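Local coordinates for protein acetyl xylan esterase (Metagenome, PDB 6XYC) that probably removes both acetyl and feruloyl ester groups from complex natural xylans, as a bifunctional serine esterase of the alpha/beta hydrolase fold, at residues A[23-28]-A[78-83]; A[46-51]-A[120-125]; A[65-70]-A[273-278]. One frame throughout, in Å; residues are numbered along the deposited sequence.

Interaction 1: A[23-28]-A[78-83]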
ATOM      1  N   GLU A  23      17.961  -4.499  -4.968  1.00 28.59           N
ATOM      2  CA  GLU A  23      17.097  -5.291  -4.099  1.00 32.34           C
ATOM      3  C   GLU A  23      15.848  -4.515  -3.700  1.00 28.00           C
ATOM      4  O   GLU A  23      14.798  -5.112  -3.439  1.00 26.65           O
ATOM      5  CB  GLU A  23      17.875  -5.721  -2.859  1.00 37.09           C
ATOM      6  CG  GLU A  23      17.186  -6.771  -2.023  1.00 52.02           C
ATOM      7  CD  GLU A  23      17.980  -7.139  -0.788  1.00 78.21           C
ATOM      8  OE1 GLU A  23      19.204  -7.356  -0.905  1.00 68.94           O
ATOM      9  OE2 GLU A  23      17.379  -7.215   0.304  1.00 75.72           O
ATOM     10  N   SER A  24      15.946  -3.187  -3.648  1.00 29.44           N
ATOM     11  CA  SER A  24      14.785  -2.343  -3.393  1.00 25.68           C
ATOM     12  C   SER A  24      13.704  -2.500  -4.448  1.00 26.70           C
ATOM     13  O   SER A  24      12.579  -2.041  -4.228  1.00 26.93           O
ATOM     14  CB  SER A  24      15.222  -0.879  -3.318  1.00 25.69           C
ATOM     15  OG  SER A  24      15.859  -0.482  -4.522  1.00 30.08           O
ATOM     16  N   HIS A  25      14.012  -3.124  -5.584  1.00 27.63           N
ATOM     17  CA  HIS A  25      13.042  -3.353  -6.643  1.00 26.13           C
ATOM     18  C   HIS A  25      12.780  -4.841  -6.848  1.00 26.54           C
ATOM     19  O   HIS A  25      12.511  -5.283  -7.969  1.00 23.80           O
ATOM     20  CB  HIS A  25      13.507  -2.707  -7.949  1.00 28.21           C
ATOM     21  CG  HIS A  25      13.370  -1.217  -7.965  1.00 29.99           C
ATOM     22  ND1 HIS A  25      14.196  -0.405  -8.713  1.00 31.12           N
ATOM     23  CD2 HIS A  25      12.504  -0.391  -7.327  1.00 29.36           C
ATOM     24  CE1 HIS A  25      13.846   0.858  -8.534  1.00 29.74           C
ATOM     25  NE2 HIS A  25      12.821   0.893  -7.699  1.00 29.63           N
ATOM     26  N   ASN A  26      12.873  -5.622  -5.777  1.00 24.81           N
ATOM     27  CA  ASN A  26      12.524  -7.032  -5.802  1.00 23.94           C
ATOM     28  C   ASN A  26      11.150  -7.254  -5.185  1.00 24.43           C
ATOM     29  O   ASN A  26      10.663  -6.453  -4.387  1.00 23.80           O
ATOM     30  CB  ASN A  26      13.559  -7.868  -5.049  1.00 26.38           C
ATOM     31  CG  ASN A  26      14.856  -8.019  -5.807  1.00 29.20           C
ATOM     32  OD1 ASN A  26      14.948  -7.699  -6.989  1.00 26.76           O
ATOM     33  ND2 ASN A  26      15.876  -8.528  -5.118  1.00 31.67           N
ATOM     34  N   LEU A  27      10.534  -8.372  -5.556  1.00 23.30           N
ATOM     35  CA  LEU A  27       9.291  -8.801  -4.937  1.00 23.90           C
ATOM     36  C   LEU A  27       9.298 -10.314  -4.794  1.00 26.24           C
ATOM     37  O   LEU A  27      10.110 -11.010  -5.407  1.00 23.25           O
ATOM     38  CB  LEU A  27       8.070  -8.347  -5.750  1.00 21.66           C
ATOM     39  CG  LEU A  27       8.045  -8.612  -7.253  1.00 26.49           C
ATOM     40  CD1 LEU A  27       7.650 -10.038  -7.551  1.00 25.09           C
ATOM     41  CD2 LEU A  27       7.084  -7.618  -7.908  1.00 23.26           C
ATOM     42  N   ASP A  28       8.389 -10.812  -3.961  1.00 24.48           N
ATOM     43  CA  ASP A  28       8.170 -12.241  -3.782  1.00 22.44           C
ATOM     44  C   ASP A  28       6.742 -12.568  -4.193  1.00 26.67           C
ATOM     45  O   ASP A  28       5.820 -11.790  -3.925  1.00 25.38           O
ATOM     46  CB  ASP A  28       8.409 -12.662  -2.333  1.00 23.83           C
ATOM     47  CG  ASP A  28       9.779 -12.262  -1.823  1.00 25.64           C
ATOM     48  OD1 ASP A  28      10.728 -12.202  -2.637  1.00 25.79           O
ATOM     49  OD2 ASP A  28       9.891 -12.007  -0.608  1.00 26.75           O
ATOM     50  N   ASN A  78       9.290  -4.887  -2.294  1.00 22.00           N
ATOM     51  CA  ASN A  78      10.158  -3.866  -1.727  1.00 21.38           C
ATOM     52  C   ASN A  78       9.924  -2.529  -2.429  1.00 24.14           C
ATOM     53  O   ASN A  78       9.437  -2.473  -3.558  1.00 23.90           O
ATOM     54  CB  ASN A  78      11.630  -4.269  -1.858  1.00 24.04           C
ATOM     55  CG  ASN A  78      12.039  -5.342  -0.873  1.00 24.71           C
ATOM     56  OD1 ASN A  78      11.379  -5.572   0.139  1.00 23.49           O
ATOM     57  ND2 ASN A  78      13.151  -6.002  -1.168  1.00 27.16           N
ATOM     58  N   HIS A  79      10.259  -1.446  -1.731  1.00 23.64           N
ATOM     59  CA  HIS A  79      10.345  -0.123  -2.331  1.00 22.84           C
ATOM     60  C   HIS A  79      11.612   0.533  -1.803  1.00 23.34           C
ATOM     61  O   HIS A  79      12.194   0.081  -0.816  1.00 22.62           O
ATOM     62  CB  HIS A  79       9.117   0.747  -2.033  1.00 22.69           C
ATOM     63  CG  HIS A  79       8.937   1.072  -0.587  1.00 22.27           C
ATOM     64  ND1 HIS A  79       9.739   1.969   0.082  1.00 23.22           N
ATOM     65  CD2 HIS A  79       8.044   0.613   0.322  1.00 23.45           C
ATOM     66  CE1 HIS A  79       9.346   2.051   1.341  1.00 24.48           C
ATOM     67  NE2 HIS A  79       8.320   1.238   1.513  1.00 22.58           N
ATOM     68  N   ARG A  80      12.058   1.587  -2.479  1.00 23.82           N
ATOM     69  CA  ARG A  80      13.292   2.247  -2.078  1.00 22.94           C
ATOM     70  C   ARG A  80      13.099   2.995  -0.763  1.00 23.44           C
ATOM     71  O   ARG A  80      12.005   3.472  -0.444  1.00 23.05           O
ATOM     72  CB  ARG A  80      13.767   3.214  -3.158  1.00 25.12           C
ATOM     73  CG  ARG A  80      14.538   2.559  -4.286  1.00 27.73           C
ATOM     74  CD  ARG A  80      14.800   3.555  -5.403  1.00 26.03           C
ATOM     75  NE  ARG A  80      13.580   3.878  -6.128  1.00 26.89           N
ATOM     76  CZ  ARG A  80      13.473   4.854  -7.026  1.00 28.09           C
ATOM     77  NH1 ARG A  80      14.524   5.607  -7.322  1.00 28.15           N
ATOM     78  NH2 ARG A  80      12.313   5.074  -7.634  1.00 28.25           N
ATOM     79  N   SER A  81      14.182   3.087   0.005  1.00 23.16           N
ATOM     80  CA  SER A  81      14.153   3.805   1.271  1.00 23.80           C
ATOM     81  C   SER A  81      14.060   5.307   1.036  1.00 24.75           C
ATOM     82  O   SER A  81      14.643   5.848   0.089  1.00 27.77           O
ATOM     83  CB  SER A  81      15.412   3.487   2.086  1.00 25.16           C
ATOM     84  OG  SER A  81      15.541   4.353   3.204  1.00 26.77           O
ATOM     85  N   SER A  82      13.310   5.986   1.905  1.00 23.98           N
ATOM     86  CA  SER A  82      13.286   7.441   1.871  1.00 22.79           C
ATOM     87  C   SER A  82      14.682   8.023   2.015  1.00 26.29           C
ATOM     88  O   SER A  82      14.917   9.156   1.581  1.00 27.74           O
ATOM     89  CB  SER A  82      12.381   7.986   2.975  1.00 25.35           C
ATOM     90  OG  SER A  82      12.890   7.660   4.255  1.00 25.11           O
ATOM     91  N   MET A  83      15.613   7.282   2.619  1.00 25.00           N
ATOM     92  CA  MET A  83      16.968   7.780   2.805  1.00 29.00           C
ATOM     93  C   MET A  83      17.828   7.645   1.556  1.00 27.27           C
ATOM     94  O   MET A  83      18.894   8.264   1.496  1.00 33.08           O
ATOM     95  CB  MET A  83      17.632   7.047   3.974  1.00 28.22           C
ATOM     96  CG  MET A  83      16.988   7.342   5.316  1.00 28.75           C
ATOM     97  SD  MET A  83      17.684   6.333   6.629  1.00 33.50           S
ATOM     98  CE  MET A  83      17.056   4.725   6.162  1.00 33.20           C
TER
HETATM   99  O   HOH W   1      14.805  -7.685   0.304  1.00 38.45           O
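Asn78 binds segment 23-28 twice, once at the short 3-10 turn and once at the first residue of strand 26-32, and the tight part of the contact is built round it. Its backbone N donates to Asn26 O at 3.0 Å, beside the antiparallel pairing of strands 26-32 and 73-77. Its side-chain ND2 meets Glu23 O at 2.9 Å in a nearly straight bond (170°); the oxygen lies in the amide plane of Asn78, whereas the donor stands above the carbonyl plane. Asn26 N reaches the same oxygen from the opposite face, so two N-H groups grip the carbonyl of this turn. Alongside, Ser24 OG presses on the aliphatic Arg80 CG at 3.3 Å. The Arg80 chain bends at chi3 (-71°), and its guanidinium has His25 CE1 over one face. Asp93 of helix 89-103 takes a salt bridge from Arg80 and a hydrogen bond with His25.

The solvent side is looser. There the exposed Glu23 side chain meets Asn78 through a water, which donates to Glu23 OE2 at 2.6 Å and accepts from Asn78 ND2 at 2.8 Å. Both amide hydrogens of Asn78 are used, which fixes the flip of the amide, and Asp93 would balance Arg80.

Interaction 2: A[46-51]-A[120-125]. With AES (4-(2-aminoethyl)benzenesulfonyl fluoride), chain B.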
ATOM      1  N   TYR A  46       5.028  -3.732   3.246  1.00 22.41           N
ATOM      2  CA  TYR A  46       5.380  -3.597   4.653  1.00 22.42           C
ATOM      3  C   TYR A  46       5.297  -2.141   5.099  1.00 23.58           C
ATOM      4  O   TYR A  46       5.333  -1.206   4.291  1.00 20.04           O
ATOM      5  CB  TYR A  46       6.803  -4.103   4.901  1.00 23.45           C
ATOM      6  CG  TYR A  46       7.839  -3.477   3.985  1.00 21.27           C
ATOM      7  CD1 TYR A  46       8.319  -4.170   2.878  1.00 23.19           C
ATOM      8  CD2 TYR A  46       8.328  -2.190   4.206  1.00 21.86           C
ATOM      9  CE1 TYR A  46       9.251  -3.607   2.029  1.00 22.56           C
ATOM     10  CE2 TYR A  46       9.275  -1.621   3.361  1.00 23.61           C
ATOM     11  CZ  TYR A  46       9.725  -2.334   2.267  1.00 23.36           C
ATOM     12  OH  TYR A  46      10.656  -1.784   1.419  1.00 25.09           O
ATOM     13  N   GLY A  47       5.201  -1.960   6.412  1.00 24.29           N
ATOM     14  CA  GLY A  47       5.362  -0.662   7.036  1.00 23.16           C
ATOM     15  C   GLY A  47       6.752  -0.502   7.622  1.00 22.39           C
ATOM     16  O   GLY A  47       7.353  -1.454   8.120  1.00 21.45           O
ATOM     17  N   SER A  48       7.260   0.726   7.557  1.00 20.12           N
ATOM     18  CA  SER A  48       8.631   0.998   7.973  1.00 22.89           C
ATOM     19  C   SER A  48       8.920   2.487   8.092  1.00 23.88           C
ATOM     20  O   SER A  48      10.086   2.892   8.062  1.00 20.02           O
ATOM     21  CB  SER A  48       9.613   0.393   6.972  1.00 22.86           C
ATOM     22  OG  SER A  48       9.630   1.156   5.771  1.00 23.74           O
ATOM     23  N   ALA A  49       7.875   3.309   8.229  1.00 21.48           N
ATOM     24  CA  ALA A  49       8.027   4.764   8.176  1.00 22.86           C
ATOM     25  C   ALA A  49       8.792   5.179   6.919  1.00 23.15           C
ATOM     26  O   ALA A  49       9.541   6.158   6.921  1.00 21.52           O
ATOM     27  CB  ALA A  49       8.713   5.298   9.436  1.00 24.02           C
ATOM     28  N   TRP A  50       8.616   4.404   5.842  1.00 20.76           N
ATOM     29  CA  TRP A  50       9.250   4.592   4.535  1.00 23.27           C
ATOM     30  C   TRP A  50      10.758   4.340   4.548  1.00 22.24           C
ATOM     31  O   TRP A  50      11.420   4.552   3.521  1.00 22.58           O
ATOM     32  CB  TRP A  50       8.979   5.993   3.965  1.00 21.54           C
ATOM     33  CG  TRP A  50       7.514   6.281   3.772  1.00 22.58           C
ATOM     34  CD1 TRP A  50       6.686   5.725   2.842  1.00 24.75           C
ATOM     35  CD2 TRP A  50       6.712   7.192   4.530  1.00 21.37           C
ATOM     36  NE1 TRP A  50       5.414   6.224   2.979  1.00 23.34           N
ATOM     37  CE2 TRP A  50       5.403   7.131   4.006  1.00 24.05           C
ATOM     38  CE3 TRP A  50       6.969   8.051   5.603  1.00 22.63           C
ATOM     39  CZ2 TRP A  50       4.359   7.897   4.518  1.00 23.82           C
ATOM     40  CZ3 TRP A  50       5.931   8.810   6.106  1.00 23.39           C
ATOM     41  CH2 TRP A  50       4.642   8.725   5.569  1.00 24.45           C
ATOM     42  N   PHE A  51      11.318   3.858   5.666  1.00 20.10           N
ATOM     43  CA  PHE A  51      12.770   3.759   5.782  1.00 21.30           C
ATOM     44  C   PHE A  51      13.329   2.460   5.206  1.00 22.93           C
ATOM     45  O   PHE A  51      14.500   2.423   4.812  1.00 25.31           O
ATOM     46  CB  PHE A  51      13.222   3.861   7.245  1.00 23.85           C
ATOM     47  CG  PHE A  51      13.173   5.253   7.821  1.00 26.78           C
ATOM     48  CD1 PHE A  51      13.610   6.347   7.095  1.00 30.08           C
ATOM     49  CD2 PHE A  51      12.691   5.450   9.109  1.00 27.24           C
ATOM     50  CE1 PHE A  51      13.561   7.624   7.631  1.00 29.43           C
ATOM     51  CE2 PHE A  51      12.635   6.719   9.656  1.00 28.17           C
ATOM     52  CZ  PHE A  51      13.079   7.808   8.918  1.00 27.85           C
ATOM     53  N   PHE A 120       0.540  -2.014   5.700  1.00 22.92           N
ATOM     54  CA  PHE A 120       0.360  -1.464   7.042  1.00 24.69           C
ATOM     55  C   PHE A 120       1.307  -0.288   7.287  1.00 24.65           C
ATOM     56  O   PHE A 120       2.443  -0.292   6.808  1.00 20.46           O
ATOM     57  CB  PHE A 120       0.513  -2.565   8.141  1.00 25.83           C
ATOM     58  CG  PHE A 120       1.721  -3.457   7.999  1.00 25.93           C
ATOM     59  CD1 PHE A 120       1.704  -4.562   7.165  1.00 28.92           C
ATOM     60  CD2 PHE A 120       2.855  -3.213   8.753  1.00 30.04           C
ATOM     61  CE1 PHE A 120       2.811  -5.375   7.052  1.00 31.37           C
ATOM     62  CE2 PHE A 120       3.951  -4.029   8.649  1.00 31.98           C
ATOM     63  CZ  PHE A 120       3.930  -5.108   7.801  1.00 31.43           C
ATOM     64  N   SER A 121       0.828   0.720   8.038  1.00 24.48           N
ATOM     65  CA  SER A 121       1.503   1.990   8.250  1.00 24.11           C
ATOM     66  C   SER A 121       1.945   2.524   6.890  1.00 21.40           C
ATOM     67  O   SER A 121       1.108   2.755   6.005  1.00 21.02           O
ATOM     68  CB  SER A 121       2.671   1.845   9.225  1.00 23.90           C
ATOM     69  OG  SER A 121       2.979   3.105   9.795  1.00 27.20           O
ATOM     70  N   SER A 122       3.250   2.757   6.701  1.00 22.36           N
ATOM     71  CA  SER A 122       3.691   3.411   5.477  1.00 21.17           C
ATOM     72  C   SER A 122       3.314   2.582   4.266  1.00 21.56           C
ATOM     73  O   SER A 122       3.120   3.137   3.183  1.00 23.76           O
ATOM     74  CB  SER A 122       5.199   3.699   5.511  1.00 22.15           C
ATOM     75  OG  SER A 122       5.976   2.548   5.742  1.00 24.91           O
ATOM     76  N   GLY A 123       3.171   1.263   4.426  1.00 23.05           N
ATOM     77  CA  GLY A 123       2.664   0.445   3.335  1.00 22.11           C
ATOM     78  C   GLY A 123       1.184   0.651   3.084  1.00 22.58           C
ATOM     79  O   GLY A 123       0.716   0.519   1.950  1.00 21.33           O
ATOM     80  N   GLY A 124       0.423   0.963   4.134  1.00 21.09           N
ATOM     81  CA  GLY A 124      -0.959   1.368   3.944  1.00 22.88           C
ATOM     82  C   GLY A 124      -1.073   2.719   3.273  1.00 23.26           C
ATOM     83  O   GLY A 124      -1.996   2.951   2.485  1.00 20.81           O
ATOM     84  N   HIS A 125      -0.140   3.625   3.574  1.00 22.05           N
ATOM     85  CA  HIS A 125      -0.061   4.904   2.876  1.00 20.93           C
ATOM     86  C   HIS A 125       0.166   4.702   1.382  1.00 22.67           C
ATOM     87  O   HIS A 125      -0.523   5.303   0.550  1.00 19.97           O
ATOM     88  CB  HIS A 125       1.061   5.737   3.496  1.00 21.69           C
ATOM     89  CG  HIS A 125       1.560   6.846   2.625  1.00 24.09           C
ATOM     90  ND1 HIS A 125       2.589   6.681   1.723  1.00 21.28           N
ATOM     91  CD2 HIS A 125       1.192   8.146   2.546  1.00 22.30           C
ATOM     92  CE1 HIS A 125       2.823   7.830   1.114  1.00 24.58           C
ATOM     93  NE2 HIS A 125       1.986   8.734   1.593  1.00 24.59           N
TER
HETATM   94  C3  AES B 701       5.697   6.455  11.859  1.00 36.99           C
HETATM   95  C2  AES B 701       5.330   5.182  11.542  1.00 40.03           C
HETATM   96  C1  AES B 701       4.838   4.917  10.300  1.00 28.39           C
HETATM   97  S   AES B 701       4.433   3.266   9.956  1.00 28.32           S
HETATM   98  O1S AES B 701       5.235   2.776   8.805  1.00 25.03           O
HETATM   99  O2S AES B 701       4.955   2.418  11.023  1.00 28.77           O
HETATM  100  C6  AES B 701       4.696   5.887   9.361  1.00 36.78           C
HETATM  101  C5  AES B 701       5.067   7.178   9.680  1.00 40.82           C
HETATM  102  C4  AES B 701       5.572   7.456  10.928  1.00 49.44           C
HETATM  103  C7  AES B 701       5.983   8.917  11.313  1.00 42.50           C
HETATM  104  C8  AES B 701       4.789   9.883  11.101  1.00 35.40           C
HETATM  105  N8  AES B 701       5.104  11.092  11.786  1.00 34.80           N
HETATM  106  O   HOH W   2       7.160   0.937   3.961  1.00 21.83           O
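Phe120, ending its strand, lays one ring face under the backbone of Tyr46 and Gly47, with Tyr46 CA 4.2 Å from the ring centroid. Next comes Ser121, whose OG is covalently joined to the sulfur of the inhibitor AES (4-(2-aminoethyl)benzenesulfonyl fluoride), marking it as the nucleophile. Its positive phi (49°) makes the strained turn of a nucleophile elbow, consistent with the family motif, and His262 makes a weak hydrogen bond to its OG. Ser122 N and Ala49 N donate to AES O1S, at 2.9 and 2.8 Å respectively. Ser122 OG, placed between backbone N and carbonyl carbon (chi1 56°), accepts from Ser48 N at 2.9 Å and weakly from Trp50 N, and meets a water bound to Tyr46 O. Ser122 CB sits 3.6 Å from the centroid of the five-membered ring of Trp50, over the face. Gly123 CA comes within 3.3 Å of Tyr46 O. One helical turn on from Ser121, His125 offers its ring face to the Trp50 edge, planes at 82°, while its NE2 bonds Ile209 O. Two backbone N-H groups, one from each segment, converging on one sulfonyl oxygen match an oxyanion hole, which would probably stabilise negative charge during ester hydrolysis.

Interaction 3: A[65-70]-A[273-278]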
ATOM      1  N   ALA A  65      -0.332 -15.225   5.055  1.00 26.07           N
ATOM      2  CA  ALA A  65      -1.043 -16.489   5.207  1.00 30.03           C
ATOM      3  C   ALA A  65      -2.551 -16.338   5.048  1.00 30.92           C
ATOM      4  O   ALA A  65      -3.141 -17.096   4.263  1.00 31.93           O
ATOM      5  CB  ALA A  65      -0.699 -17.124   6.559  1.00 32.67           C
ATOM      6  N   PRO A  66      -3.234 -15.416   5.742  1.00 29.32           N
ATOM      7  CA  PRO A  66      -4.697 -15.323   5.548  1.00 29.73           C
ATOM      8  C   PRO A  66      -5.091 -15.096   4.099  1.00 27.09           C
ATOM      9  O   PRO A  66      -6.072 -15.684   3.627  1.00 27.41           O
ATOM     10  CB  PRO A  66      -5.103 -14.147   6.451  1.00 29.01           C
ATOM     11  CG  PRO A  66      -3.815 -13.399   6.739  1.00 30.30           C
ATOM     12  CD  PRO A  66      -2.729 -14.432   6.714  1.00 31.04           C
ATOM     13  N   LEU A  67      -4.344 -14.262   3.376  1.00 26.27           N
ATOM     14  CA  LEU A  67      -4.646 -14.021   1.969  1.00 27.20           C
ATOM     15  C   LEU A  67      -4.502 -15.293   1.144  1.00 28.71           C
ATOM     16  O   LEU A  67      -5.343 -15.583   0.286  1.00 26.40           O
ATOM     17  CB  LEU A  67      -3.736 -12.924   1.423  1.00 27.05           C
ATOM     18  CG  LEU A  67      -3.961 -11.543   2.043  1.00 25.45           C
ATOM     19  CD1 LEU A  67      -2.958 -10.525   1.492  1.00 24.65           C
ATOM     20  CD2 LEU A  67      -5.382 -11.082   1.801  1.00 26.82           C
ATOM     21  N   LEU A  68      -3.442 -16.065   1.384  1.00 27.54           N
ATOM     22  CA  LEU A  68      -3.265 -17.317   0.653  1.00 29.07           C
ATOM     23  C   LEU A  68      -4.384 -18.301   0.966  1.00 29.79           C
ATOM     24  O   LEU A  68      -4.933 -18.939   0.060  1.00 31.44           O
ATOM     25  CB  LEU A  68      -1.897 -17.921   0.987  1.00 30.31           C
ATOM     26  CG  LEU A  68      -0.710 -17.137   0.420  1.00 27.96           C
ATOM     27  CD1 LEU A  68       0.580 -17.481   1.142  1.00 29.51           C
ATOM     28  CD2 LEU A  68      -0.580 -17.386  -1.085  1.00 27.71           C
ATOM     29  N   LYS A  69      -4.741 -18.432   2.244  1.00 30.61           N
ATOM     30  CA  LYS A  69      -5.818 -19.341   2.628  1.00 36.42           C
ATOM     31  C   LYS A  69      -7.148 -18.923   2.014  1.00 36.65           C
ATOM     32  O   LYS A  69      -8.012 -19.773   1.772  1.00 37.70           O
ATOM     33  CB  LYS A  69      -5.933 -19.401   4.153  1.00 36.36           C
ATOM     34  CG  LYS A  69      -4.799 -20.139   4.846  1.00 43.96           C
ATOM     35  CD  LYS A  69      -4.116 -19.257   5.889  1.00 55.75           C
ATOM     36  CE  LYS A  69      -4.585 -19.571   7.306  1.00 53.82           C
ATOM     37  NZ  LYS A  69      -4.284 -18.459   8.244  1.00 50.82           N
ATOM     38  N   ALA A  70      -7.332 -17.627   1.762  1.00 32.92           N
ATOM     39  CA  ALA A  70      -8.533 -17.128   1.104  1.00 32.14           C
ATOM     40  C   ALA A  70      -8.528 -17.374  -0.397  1.00 32.07           C
ATOM     41  O   ALA A  70      -9.549 -17.136  -1.053  1.00 30.01           O
ATOM     42  CB  ALA A  70      -8.694 -15.626   1.371  1.00 29.97           C
ATOM     43  N   LYS A 273     -10.028 -11.711   8.753  1.00 26.20           N
ATOM     44  CA  LYS A 273     -11.258 -12.106   8.074  1.00 27.90           C
ATOM     45  C   LYS A 273     -11.934 -10.901   7.434  1.00 28.14           C
ATOM     46  O   LYS A 273     -12.456 -10.995   6.316  1.00 26.85           O
ATOM     47  CB  LYS A 273     -12.210 -12.798   9.051  1.00 30.65           C
ATOM     48  CG  LYS A 273     -13.421 -13.463   8.383  1.00 33.60           C
ATOM     49  CD  LYS A 273     -14.331 -14.148   9.406  1.00 35.23           C
ATOM     50  CE  LYS A 273     -15.808 -14.036   9.031  1.00 45.57           C
ATOM     51  NZ  LYS A 273     -16.092 -14.463   7.632  1.00 49.40           N
ATOM     52  N   ASP A 274     -11.937  -9.753   8.124  1.00 27.80           N
ATOM     53  CA  ASP A 274     -12.461  -8.537   7.511  1.00 28.17           C
ATOM     54  C   ASP A 274     -11.742  -8.245   6.202  1.00 27.83           C
ATOM     55  O   ASP A 274     -12.380  -7.904   5.197  1.00 26.34           O
ATOM     56  CB  ASP A 274     -12.325  -7.348   8.467  1.00 29.04           C
ATOM     57  CG  ASP A 274     -13.239  -7.452   9.673  1.00 30.83           C
ATOM     58  OD1 ASP A 274     -14.325  -8.059   9.565  1.00 29.74           O
ATOM     59  OD2 ASP A 274     -12.872  -6.900  10.731  1.00 30.84           O
ATOM     60  N   MET A 275     -10.411  -8.385   6.188  1.00 26.30           N
ATOM     61  CA  MET A 275      -9.651  -8.076   4.980  1.00 23.14           C
ATOM     62  C   MET A 275      -9.948  -9.086   3.875  1.00 26.41           C
ATOM     63  O   MET A 275     -10.171  -8.712   2.722  1.00 24.94           O
ATOM     64  CB  MET A 275      -8.150  -8.061   5.282  1.00 25.80           C
ATOM     65  CG  MET A 275      -7.278  -8.092   4.029  1.00 23.48           C
ATOM     66  SD  MET A 275      -5.497  -8.007   4.330  1.00 23.12           S
ATOM     67  CE  MET A 275      -5.241  -9.460   5.326  1.00 25.43           C
ATOM     68  N   THR A 276      -9.931 -10.380   4.207  1.00 27.63           N
ATOM     69  CA  THR A 276     -10.125 -11.399   3.180  1.00 26.60           C
ATOM     70  C   THR A 276     -11.566 -11.427   2.692  1.00 26.32           C
ATOM     71  O   THR A 276     -11.808 -11.667   1.507  1.00 26.60           O
ATOM     72  CB  THR A 276      -9.705 -12.779   3.699  1.00 26.40           C
ATOM     73  OG1 THR A 276     -10.369 -13.068   4.933  1.00 28.30           O
ATOM     74  CG2 THR A 276      -8.202 -12.827   3.913  1.00 27.56           C
ATOM     75  N   ASP A 277     -12.531 -11.171   3.576  1.00 26.56           N
ATOM     76  CA  ASP A 277     -13.915 -11.037   3.134  1.00 29.06           C
ATOM     77  C   ASP A 277     -14.058  -9.865   2.170  1.00 31.01           C
ATOM     78  O   ASP A 277     -14.703  -9.985   1.120  1.00 30.40           O
ATOM     79  CB  ASP A 277     -14.845 -10.859   4.342  1.00 31.87           C
ATOM     80  CG  ASP A 277     -15.138 -12.166   5.059  1.00 32.16           C
ATOM     81  OD1 ASP A 277     -14.713 -13.232   4.562  1.00 35.75           O
ATOM     82  OD2 ASP A 277     -15.796 -12.126   6.120  1.00 31.63           O
ATOM     83  N   PHE A 278     -13.449  -8.726   2.511  1.00 28.65           N
ATOM     84  CA  PHE A 278     -13.512  -7.542   1.658  1.00 28.82           C
ATOM     85  C   PHE A 278     -12.943  -7.835   0.276  1.00 27.71           C
ATOM     86  O   PHE A 278     -13.601  -7.608  -0.746  1.00 27.23           O
ATOM     87  CB  PHE A 278     -12.759  -6.397   2.344  1.00 25.93           C
ATOM     88  CG  PHE A 278     -12.580  -5.177   1.487  1.00 26.40           C
ATOM     89  CD1 PHE A 278     -13.613  -4.257   1.350  1.00 27.84           C
ATOM     90  CD2 PHE A 278     -11.386  -4.938   0.830  1.00 25.17           C
ATOM     91  CE1 PHE A 278     -13.458  -3.124   0.562  1.00 27.94           C
ATOM     92  CE2 PHE A 278     -11.223  -3.808   0.037  1.00 25.24           C
ATOM     93  CZ  PHE A 278     -12.262  -2.898  -0.095  1.00 26.69           C
TER
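Thr276 pushes its methyl CG2 into the groove between Pro66, Leu67 and Ala70, the central overlap of these two helices. CG2 lies 3.6 Å from Pro66 O, 3.8 Å from Ala70 CB and 3.9 Å from Leu67 CD2, so one methyl meets three residues of segment 65-70, spread over about one turn. The torsion explains this: OG1 stands between backbone N and carbonyl carbon (chi1 53°) and stays within its own helix, bonded to Phe272 O, leaving the methyl to face the partner. Beside it, nearer the sheet, Met275 extends from its helix and bends at chi3 (60°), bringing CE to 3.9 Å from Leu67 CD2; the two side chains cross at about a right angle.

The axes of 65-69 and 273-278 come within 9.7 Å and cross at -39°, running in broadly the same direction. Leu67 rests on Ile42, Ile44 and Val74, and Met275 on Val166 and Trp168, so the pair joins two neighbouring helices to the central sheet, as expected of the layered alpha/beta hydrolase fold. Away from the interface, Lys273 and Asp277 form a salt bridge one helical turn apart, using the syn lone pair of OD2. Across the contact itself the chemistry is apolar: Pro66 O already accepts from Ala70 N, and Thr276 spends its hydroxyl locally, so the helices are held by methyl packing.

The three contacts lie at increasing distance from the catalytic centre, in the order 2, 1, 3. Interaction 2 holds the bound inhibitor and the nucleophile. Interaction 1, its centre 12 Å away, touches it directly: Ser82 N lies 2.9 Å from Trp50 O and His79 N 3.2 Å from Tyr46 OH, both probable hydrogen bonds, so the loop 78-83 is joined to the loop 46-51 by its backbone. The His79 side chain is itself about 8 Å from the inhibitor. Interaction 3 is plain helix packing on the sheet, its centre 20 Å from that of interaction 2 and 25 Å from that of interaction 1; its nearest atoms stay about 8 and 9 Å from theirs.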